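Local coordinates for protein Pab-dependent poly(a)-specific ribonuclease subunit PAN2 (Neurospora crassa, PDB 4CZW) that shortens the poly(A) tails of mRNA as catalytic subunit of the PAN2-PAN3 deadenylation complex, here its ubiquitin-protease-like domain and its exonuclease domain, at residues A[80-83]-A[84-87]; A[86-89]-A[90-94]; A[223-226]-A[227-231]. All blocks are in the same frame, centred on the assembly; numbering follows the deposited sequence.

In the fold
Contacts 1 and 2 are successive stretches of one helix, 81-94, sharing G86 and Y87, with centres about 10 Å apart. Contact 1 is the zinc-bound start of that helix and contact 2 its last turns; the Y87 side chain, common to both, is about 7 Å from the zinc. Contact 3 caps the start of helix 227-235, its centre about 36 Å from each of the others and its nearest atoms about 21 Å away. All three belong to the ubiquitin-protease-like domain, predicted to be inactive and to act as a scaffold. The catalytic metal residues inferred by similarity, D445, E447, D554 and D607, belong to the exonuclease part, and none lies in these contacts.

Contact 1: residues A[80-83]-A[84-87]. With ZN (zinc ion), chain B.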
ATOM      1  N   CYS A  80      -7.105  -9.646   3.370  1.00 46.62           N
ATOM      2  CA  CYS A  80      -5.704 -10.007   3.540  1.00 40.58           C
ATOM      3  C   CYS A  80      -4.842  -8.767   3.336  1.00 48.45           C
ATOM      4  O   CYS A  80      -4.541  -8.391   2.203  1.00 48.81           O
ATOM      5  CB  CYS A  80      -5.307 -11.110   2.557  1.00 44.20           C
ATOM      6  SG  CYS A  80      -3.583 -11.631   2.643  1.00 44.97           S
ATOM      7  N   LEU A  81      -4.452  -8.137   4.440  1.00 42.81           N
ATOM      8  CA  LEU A  81      -3.785  -6.839   4.402  1.00 37.56           C
ATOM      9  C   LEU A  81      -2.431  -6.866   3.696  1.00 40.29           C
ATOM     10  O   LEU A  81      -2.013  -5.864   3.118  1.00 45.94           O
ATOM     11  CB  LEU A  81      -3.613  -6.298   5.822  1.00 40.42           C
ATOM     12  CG  LEU A  81      -4.914  -6.021   6.579  1.00 42.67           C
ATOM     13  CD1 LEU A  81      -4.627  -5.452   7.960  1.00 41.79           C
ATOM     14  CD2 LEU A  81      -5.810  -5.084   5.782  1.00 36.13           C
ATOM     15  N   LEU A  82      -1.748  -8.004   3.744  1.00 39.39           N
ATOM     16  CA  LEU A  82      -0.448  -8.123   3.093  1.00 37.71           C
ATOM     17  C   LEU A  82      -0.601  -8.110   1.575  1.00 48.13           C
ATOM     18  O   LEU A  82       0.209  -7.513   0.866  1.00 43.68           O
ATOM     19  CB  LEU A  82       0.274  -9.391   3.544  1.00 39.10           C
ATOM     20  CG  LEU A  82       1.711  -9.532   3.037  1.00 41.45           C
ATOM     21  CD1 LEU A  82       2.514  -8.283   3.362  1.00 45.50           C
ATOM     22  CD2 LEU A  82       2.372 -10.761   3.631  1.00 40.52           C
ATOM     23  N   CYS A  83      -1.643  -8.774   1.082  1.00 50.73           N
ATOM     24  CA  CYS A  83      -1.965  -8.737  -0.341  1.00 48.27           C
ATOM     25  C   CYS A  83      -2.323  -7.319  -0.762  1.00 45.16           C
ATOM     26  O   CYS A  83      -1.848  -6.825  -1.786  1.00 42.32           O
ATOM     27  CB  CYS A  83      -3.118  -9.689  -0.665  1.00 42.79           C
ATOM     28  SG  CYS A  83      -2.619 -11.392  -0.988  1.00 49.42           S
ATOM     29  N   GLU A  84      -3.162  -6.672   0.040  1.00 42.31           N
ATOM     30  CA  GLU A  84      -3.562  -5.295  -0.212  1.00 40.67           C
ATOM     31  C   GLU A  84      -2.354  -4.365  -0.162  1.00 43.39           C
ATOM     32  O   GLU A  84      -2.291  -3.382  -0.900  1.00 49.51           O
ATOM     33  CB  GLU A  84      -4.620  -4.851   0.800  1.00 44.47           C
ATOM     34  CG  GLU A  84      -5.878  -5.709   0.802  1.00 46.30           C
ATOM     35  CD  GLU A  84      -6.684  -5.571  -0.477  1.00 45.95           C
ATOM     36  OE1 GLU A  84      -6.579  -4.518  -1.139  1.00 51.22           O
ATOM     37  OE2 GLU A  84      -7.425  -6.518  -0.819  1.00 50.03           O
ATOM     38  N   LEU A  85      -1.399  -4.681   0.707  1.00 46.51           N
ATOM     39  CA  LEU A  85      -0.159  -3.917   0.793  1.00 47.02           C
ATOM     40  C   LEU A  85       0.636  -4.033  -0.500  1.00 41.89           C
ATOM     41  O   LEU A  85       1.225  -3.058  -0.965  1.00 43.92           O
ATOM     42  CB  LEU A  85       0.691  -4.387   1.976  1.00 51.57           C
ATOM     43  CG  LEU A  85       0.564  -3.593   3.278  1.00 43.75           C
ATOM     44  CD1 LEU A  85       1.416  -4.216   4.368  1.00 54.48           C
ATOM     45  CD2 LEU A  85       0.963  -2.144   3.058  1.00 46.29           C
ATOM     46  N   GLY A  86       0.647  -5.230  -1.075  1.00 37.49           N
ATOM     47  CA  GLY A  86       1.330  -5.463  -2.333  1.00 44.75           C
ATOM     48  C   GLY A  86       0.696  -4.678  -3.463  1.00 45.70           C
ATOM     49  O   GLY A  86       1.393  -4.156  -4.334  1.00 37.30           O
ATOM     50  N   TYR A  87      -0.630  -4.589  -3.443  1.00 43.36           N
ATOM     51  CA  TYR A  87      -1.372  -3.853  -4.462  1.00 43.07           C
ATOM     52  C   TYR A  87      -1.042  -2.366  -4.407  1.00 45.55           C
ATOM     53  O   TYR A  87      -0.794  -1.738  -5.437  1.00 50.62           O
ATOM     54  CB  TYR A  87      -2.879  -4.059  -4.290  1.00 37.88           C
ATOM     55  CG  TYR A  87      -3.324  -5.505  -4.342  1.00 42.46           C
ATOM     56  CD1 TYR A  87      -2.595  -6.455  -5.047  1.00 36.24           C
ATOM     57  CD2 TYR A  87      -4.476  -5.918  -3.685  1.00 39.49           C
ATOM     58  CE1 TYR A  87      -3.001  -7.777  -5.094  1.00 31.68           C
ATOM     59  CE2 TYR A  87      -4.888  -7.237  -3.727  1.00 40.04           C
ATOM     60  CZ  TYR A  87      -4.147  -8.161  -4.432  1.00 40.09           C
ATOM     61  OH  TYR A  87      -4.557  -9.475  -4.474  1.00 44.77           O
TER
HETATM   62 ZN    ZN B3094      -2.537 -12.716   0.911  1.00 47.14          ZN
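From C80 to Y87 the chain enters helix 81-94 with regular i to i+4 bonds, beginning at E84 N to C80 O (3.1 Å, N-H...O 167°) and running on to Y87 N to C83 O. C80 is the N-cap residue, yet its sulfur serves a metal: C80 SG and C83 SG each sit 2.3 Å from the zinc ion, and the S-Zn-S angle of about 109° is close to the tetrahedral value. The two sulfurs get there by different torsions. SG of C80 is trans to its own backbone N (chi1 179°), whereas SG of C83 lies beside the backbone N, opposite the carbonyl carbon. H70 and C75 complete the site of three cysteines and one histidine. One turn on, the ring of Y87 lies flat under the carbonyl of C83: C83 O stands 3.1 Å above the ring plane, over its centre, while CB of C83 is 4.2 Å from Y87 CZ. E84 curls back over the first turn, its CG 3.3 Å from C80 O, and its bent chain brings OE1 to the edge of the Y87 ring, in the ring plane. L82 and L85 turn to another side, where their CD1 methyls are 4.3 Å apart and both leucines pack on helices 61-71 and 130-149. K530 of helix 529-541, which belongs to the exonuclease part, touches C83, E84 and Y87. Here a CxxC pair at a helix start supplies half of a zinc site. The metal, together with the positive end of the helix dipole, would favour the thiolate form of both cysteines, and the zinc ties the first helical turn to H70 and C75 earlier in the chain.

Contact 2: residues A[86-89]-A[90-94]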
ATOM      1  N   GLY A  86       0.647  -5.230  -1.075  1.00 37.49           N
ATOM      2  CA  GLY A  86       1.330  -5.463  -2.333  1.00 44.75           C
ATOM      3  C   GLY A  86       0.696  -4.678  -3.463  1.00 45.70           C
ATOM      4  O   GLY A  86       1.393  -4.156  -4.334  1.00 37.30           O
ATOM      5  N   TYR A  87      -0.630  -4.589  -3.443  1.00 43.36           N
ATOM      6  CA  TYR A  87      -1.372  -3.853  -4.462  1.00 43.07           C
ATOM      7  C   TYR A  87      -1.042  -2.366  -4.407  1.00 45.55           C
ATOM      8  O   TYR A  87      -0.794  -1.738  -5.437  1.00 50.62           O
ATOM      9  CB  TYR A  87      -2.879  -4.059  -4.290  1.00 37.88           C
ATOM     10  CG  TYR A  87      -3.324  -5.505  -4.342  1.00 42.46           C
ATOM     11  CD1 TYR A  87      -2.595  -6.455  -5.047  1.00 36.24           C
ATOM     12  CD2 TYR A  87      -4.476  -5.918  -3.685  1.00 39.49           C
ATOM     13  CE1 TYR A  87      -3.001  -7.777  -5.094  1.00 31.68           C
ATOM     14  CE2 TYR A  87      -4.888  -7.237  -3.727  1.00 40.04           C
ATOM     15  CZ  TYR A  87      -4.147  -8.161  -4.432  1.00 40.09           C
ATOM     16  OH  TYR A  87      -4.557  -9.475  -4.474  1.00 44.77           O
ATOM     17  N   VAL A  88      -1.041  -1.810  -3.200  1.00 45.25           N
ATOM     18  CA  VAL A  88      -0.741  -0.397  -3.000  1.00 42.14           C
ATOM     19  C   VAL A  88       0.703  -0.084  -3.378  1.00 42.18           C
ATOM     20  O   VAL A  88       0.976   0.915  -4.045  1.00 40.13           O
ATOM     21  CB  VAL A  88      -0.993   0.032  -1.540  1.00 42.45           C
ATOM     22  CG1 VAL A  88      -0.591   1.483  -1.332  1.00 41.02           C
ATOM     23  CG2 VAL A  88      -2.454  -0.175  -1.176  1.00 48.57           C
ATOM     24  N   PHE A  89       1.622  -0.948  -2.957  1.00 45.54           N
ATOM     25  CA  PHE A  89       3.035  -0.783  -3.284  1.00 44.44           C
ATOM     26  C   PHE A  89       3.255  -0.859  -4.789  1.00 46.03           C
ATOM     27  O   PHE A  89       4.087  -0.139  -5.343  1.00 49.67           O
ATOM     28  CB  PHE A  89       3.883  -1.845  -2.580  1.00 45.75           C
ATOM     29  CG  PHE A  89       3.958  -1.676  -1.088  1.00 47.20           C
ATOM     30  CD1 PHE A  89       3.531  -0.505  -0.484  1.00 41.93           C
ATOM     31  CD2 PHE A  89       4.464  -2.689  -0.292  1.00 42.56           C
ATOM     32  CE1 PHE A  89       3.601  -0.350   0.887  1.00 40.82           C
ATOM     33  CE2 PHE A  89       4.538  -2.541   1.079  1.00 45.28           C
ATOM     34  CZ  PHE A  89       4.108  -1.369   1.669  1.00 44.89           C
ATOM     35  N   ASP A  90       2.500  -1.736  -5.440  1.00 45.56           N
ATOM     36  CA  ASP A  90       2.593  -1.910  -6.883  1.00 42.93           C
ATOM     37  C   ASP A  90       2.112  -0.658  -7.607  1.00 52.61           C
ATOM     38  O   ASP A  90       2.682  -0.258  -8.619  1.00 45.21           O
ATOM     39  CB  ASP A  90       1.780  -3.127  -7.327  1.00 41.04           C
ATOM     40  CG  ASP A  90       2.149  -3.600  -8.717  1.00 44.29           C
ATOM     41  OD1 ASP A  90       3.299  -3.356  -9.140  1.00 44.09           O
ATOM     42  OD2 ASP A  90       1.293  -4.221  -9.380  1.00 45.22           O
HETATM   43  N   MSE A  91       1.063  -0.037  -7.076  1.00 42.40           N
HETATM   44  CA  MSE A  91       0.523   1.182  -7.665  1.00 36.04           C
HETATM   45  C   MSE A  91       1.496   2.347  -7.522  1.00 43.76           C
HETATM   46  O   MSE A  91       1.604   3.187  -8.413  1.00 51.46           O
HETATM   47  CB  MSE A  91      -0.819   1.542  -7.025  1.00 43.14           C
HETATM   48  CG  MSE A  91      -1.944   0.580  -7.363  1.00 43.18           C
HETATM   49 SE   MSE A  91      -3.686   1.217  -6.759  1.00 73.59          SE
HETATM   50  CE  MSE A  91      -3.354   1.295  -4.841  1.00 45.51           C
ATOM     51  N   LEU A  92       2.204   2.389  -6.398  1.00 44.24           N
ATOM     52  CA  LEU A  92       3.142   3.472  -6.127  1.00 42.36           C
ATOM     53  C   LEU A  92       4.406   3.363  -6.973  1.00 42.64           C
ATOM     54  O   LEU A  92       5.119   4.348  -7.163  1.00 42.96           O
ATOM     55  CB  LEU A  92       3.507   3.499  -4.641  1.00 42.18           C
ATOM     56  CG  LEU A  92       2.369   3.849  -3.681  1.00 36.37           C
ATOM     57  CD1 LEU A  92       2.850   3.828  -2.238  1.00 38.78           C
ATOM     58  CD2 LEU A  92       1.774   5.204  -4.031  1.00 37.84           C
ATOM     59  N   GLN A  93       4.683   2.167  -7.483  1.00 45.41           N
ATOM     60  CA  GLN A  93       5.866   1.957  -8.312  1.00 42.90           C
ATOM     61  C   GLN A  93       5.506   1.914  -9.796  1.00 45.53           C
ATOM     62  O   GLN A  93       6.360   2.132 -10.653  1.00 48.37           O
ATOM     63  CB  GLN A  93       6.592   0.671  -7.902  1.00 43.49           C
ATOM     64  CG  GLN A  93       5.818  -0.607  -8.169  1.00 48.87           C
ATOM     65  CD  GLN A  93       6.568  -1.845  -7.717  1.00 45.68           C
ATOM     66  OE1 GLN A  93       7.623  -1.753  -7.088  1.00 47.31           O
ATOM     67  NE2 GLN A  93       6.026  -3.015  -8.037  1.00 43.09           N
ATOM     68  N   LYS A  94       4.240   1.633 -10.094  1.00 46.61           N
ATOM     69  CA  LYS A  94       3.759   1.647 -11.473  1.00 45.57           C
ATOM     70  C   LYS A  94       3.207   3.013 -11.857  1.00 52.43           C
ATOM     71  O   LYS A  94       3.336   3.442 -13.003  1.00 54.00           O
ATOM     72  CB  LYS A  94       2.674   0.589 -11.691  1.00 41.11           C
ATOM     73  CG  LYS A  94       3.162  -0.846 -11.736  1.00 51.57           C
ATOM     74  CD  LYS A  94       2.106  -1.740 -12.372  1.00 46.18           C
ATOM     75  CE  LYS A  94       2.447  -3.210 -12.214  1.00 41.74           C
ATOM     76  NZ  LYS A  94       3.845  -3.508 -12.622  1.00 57.99           N
TER
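V88 meets both M91 and L92 along the closing turns of helix 81-94, a regular alpha-helical stretch within the ubiquitin-protease-like domain. This is the closely packed side. The two methyls of V88 divide the work: CG2 lies 4.1 Å from CE of M91 (a selenomethionine), and CG1 is 4.3 Å from CD1 of L92. The M91 chain runs out straight and then bends at its selenium (chi3 -61°), which folds CE back to 3.6 Å from V88 CA. The F89 ring meets that of H58 in helix 51-58, its side chain also touches R64 and A67 of helix 61-71, and L92 rests on the first of these helices. Backbone bonds such as L92 N to V88 O (3.0 Å) continue the helix, but the last across the two segments, Q93 N to F89 O at 3.2 Å, is weak.

The looser side is polar, and there Q93 and K94 are partly exposed. D90 itself is buried, and its OD2 takes weak hydrogen bonds from W537 and N541 of helix 529-541. Its other oxygen is shared: K94 NZ forms a salt bridge to D90 OD1 at 3.5 Å, and Q93 NE2 donates to the same D90 OD1 at 3.0 Å, nearly straight at 165°, reaching it from the anti side of the carboxylate.

Contact 3: residues A[223-226]-A[227-231]; sequences QRIT and FSQVL
T226 and Q229 form a capping box at the start of helix 227-235, each side chain turned to the other's backbone N-H. The two chains pass one another at a slant. The Q229 side chain sets out toward the preceding loop, and from CG its extended chain (chi2 168°) passes alongside the threonine hydroxyl, with Q229 CG 3.2 Å from T226 OG1. The amide oxygen at its end then takes the backbone N-H of T226: T226 N to Q229 OE1 is 3.1 Å and almost straight at 170°, although the donor stands well above the plane of the glutamine carbonyl. The return bond, Q229 N to T226 OG1, is weak at 3.3 Å. It is possible because OG1 sits between the threonine's own N and carbonyl carbon (chi1 66°), where it can face the first turn.

T226 O opens the helical pattern by accepting from V230 N at 3.2 Å. Q229 N also approaches this carbonyl, in a second weak bond, so its one N-H is divided between two threonine oxygens.

I225 lies almost square to Q229, and its CA is 3.6 Å from Q229 OE1, so the amide end is set beside the chain just before the cap. The carbonyl of I225 points to another partner, accepting from W287 NE1. On the buried side of the helix, F227 packs on P289 and on L269 of strand 266-270, while the hydrogen bond of S228 OG to E305 joins the turn to strand 300-305. The loop and helix also meet through methyls: I225 CG2 is 4.2 Å from V230 CG2.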
ATOM      1  N   GLN A 223      20.845  16.322  30.202  1.00 75.03           N
ATOM      2  CA  GLN A 223      21.680  17.006  29.220  1.00 89.82           C
ATOM      3  C   GLN A 223      22.462  16.002  28.379  1.00 89.54           C
ATOM      4  O   GLN A 223      22.868  14.949  28.874  1.00 88.36           O
ATOM      5  CB  GLN A 223      22.636  17.980  29.916  1.00 89.33           C
ATOM      6  CG  GLN A 223      23.460  18.836  28.964  1.00 95.65           C
ATOM      7  CD  GLN A 223      22.600  19.683  28.046  1.00 98.69           C
ATOM      8  OE1 GLN A 223      21.559  20.200  28.453  1.00102.40           O
ATOM      9  NE2 GLN A 223      23.029  19.825  26.798  1.00 79.54           N
ATOM     10  N   ARG A 224      22.662  16.340  27.105  1.00 89.51           N
ATOM     11  CA  ARG A 224      23.374  15.489  26.154  1.00 90.59           C
ATOM     12  C   ARG A 224      22.731  14.111  26.030  1.00 83.07           C
ATOM     13  O   ARG A 224      23.420  13.091  26.003  1.00 88.50           O
ATOM     14  CB  ARG A 224      24.848  15.351  26.545  1.00 95.81           C
ATOM     15  CG  ARG A 224      25.651  16.633  26.384  1.00107.49           C
ATOM     16  CD  ARG A 224      27.124  16.412  26.685  1.00117.70           C
ATOM     17  NE  ARG A 224      27.920  17.605  26.413  1.00130.40           N
ATOM     18  CZ  ARG A 224      29.236  17.681  26.582  1.00128.18           C
ATOM     19  NH1 ARG A 224      29.911  16.631  27.026  1.00119.69           N
ATOM     20  NH2 ARG A 224      29.878  18.809  26.306  1.00121.62           N
ATOM     21  N   ILE A 225      21.404  14.091  25.957  1.00 70.96           N
ATOM     22  CA  ILE A 225      20.665  12.855  25.741  1.00 62.27           C
ATOM     23  C   ILE A 225      20.592  12.560  24.246  1.00 60.42           C
ATOM     24  O   ILE A 225      20.080  13.370  23.474  1.00 65.64           O
ATOM     25  CB  ILE A 225      19.240  12.935  26.320  1.00 61.00           C
ATOM     26  CG1 ILE A 225      19.257  13.615  27.690  1.00 64.79           C
ATOM     27  CG2 ILE A 225      18.620  11.548  26.404  1.00 53.86           C
ATOM     28  CD1 ILE A 225      17.879  13.840  28.277  1.00 61.05           C
ATOM     29  N   THR A 226      21.108  11.405  23.841  1.00 54.45           N
ATOM     30  CA  THR A 226      21.170  11.060  22.425  1.00 50.50           C
ATOM     31  C   THR A 226      20.059  10.096  22.019  1.00 52.77           C
ATOM     32  O   THR A 226      19.418   9.475  22.868  1.00 51.87           O
ATOM     33  CB  THR A 226      22.528  10.434  22.059  1.00 48.83           C
ATOM     34  OG1 THR A 226      22.674   9.174  22.724  1.00 52.60           O
ATOM     35  CG2 THR A 226      23.665  11.355  22.470  1.00 53.63           C
ATOM     36  N   PHE A 227      19.839   9.980  20.712  1.00 46.92           N
ATOM     37  CA  PHE A 227      18.829   9.076  20.172  1.00 46.83           C
ATOM     38  C   PHE A 227      19.217   7.621  20.406  1.00 51.20           C
ATOM     39  O   PHE A 227      18.358   6.764  20.609  1.00 48.65           O
ATOM     40  CB  PHE A 227      18.624   9.337  18.676  1.00 43.39           C
ATOM     41  CG  PHE A 227      17.705   8.352  18.008  1.00 40.15           C
ATOM     42  CD1 PHE A 227      16.331   8.474  18.128  1.00 38.71           C
ATOM     43  CD2 PHE A 227      18.217   7.308  17.251  1.00 38.22           C
ATOM     44  CE1 PHE A 227      15.485   7.571  17.513  1.00 40.63           C
ATOM     45  CE2 PHE A 227      17.375   6.402  16.635  1.00 38.50           C
ATOM     46  CZ  PHE A 227      16.007   6.534  16.766  1.00 42.33           C
ATOM     47  N   SER A 228      20.519   7.351  20.371  1.00 45.54           N
ATOM     48  CA  SER A 228      21.035   6.007  20.597  1.00 52.37           C
ATOM     49  C   SER A 228      20.704   5.524  22.006  1.00 58.20           C
ATOM     50  O   SER A 228      20.402   4.349  22.216  1.00 49.54           O
ATOM     51  CB  SER A 228      22.548   5.969  20.367  1.00 55.97           C
ATOM     52  OG  SER A 228      22.870   6.322  19.033  1.00 57.45           O
ATOM     53  N   GLN A 229      20.759   6.443  22.965  1.00 49.21           N
ATOM     54  CA  GLN A 229      20.438   6.128  24.353  1.00 44.95           C
ATOM     55  C   GLN A 229      18.942   5.894  24.537  1.00 47.10           C
ATOM     56  O   GLN A 229      18.530   5.021  25.302  1.00 46.46           O
ATOM     57  CB  GLN A 229      20.913   7.251  25.276  1.00 46.52           C
ATOM     58  CG  GLN A 229      22.424   7.390  25.360  1.00 56.54           C
ATOM     59  CD  GLN A 229      22.855   8.678  26.034  1.00 69.00           C
ATOM     60  OE1 GLN A 229      22.056   9.600  26.202  1.00 64.56           O
ATOM     61  NE2 GLN A 229      24.122   8.748  26.424  1.00 77.48           N
ATOM     62  N   VAL A 230      18.134   6.682  23.835  1.00 46.41           N
ATOM     63  CA  VAL A 230      16.682   6.554  23.904  1.00 48.87           C
ATOM     64  C   VAL A 230      16.229   5.243  23.265  1.00 49.53           C
ATOM     65  O   VAL A 230      15.329   4.570  23.770  1.00 44.37           O
ATOM     66  CB  VAL A 230      15.982   7.747  23.217  1.00 48.46           C
ATOM     67  CG1 VAL A 230      14.482   7.521  23.133  1.00 45.06           C
ATOM     68  CG2 VAL A 230      16.286   9.036  23.965  1.00 39.59           C
ATOM     69  N   LEU A 231      16.869   4.881  22.157  1.00 48.58           N
ATOM     70  CA  LEU A 231      16.581   3.621  21.479  1.00 46.61           C
ATOM     71  C   LEU A 231      16.948   2.428  22.357  1.00 49.68           C
ATOM     72  O   LEU A 231      16.182   1.469  22.467  1.00 44.75           O
ATOM     73  CB  LEU A 231      17.332   3.546  20.149  1.00 40.74           C
ATOM     74  CG  LEU A 231      17.235   2.222  19.390  1.00 40.54           C
ATOM     75  CD1 LEU A 231      15.785   1.871  19.103  1.00 43.35           C
ATOM     76  CD2 LEU A 231      18.038   2.282  18.102  1.00 49.56           C
TER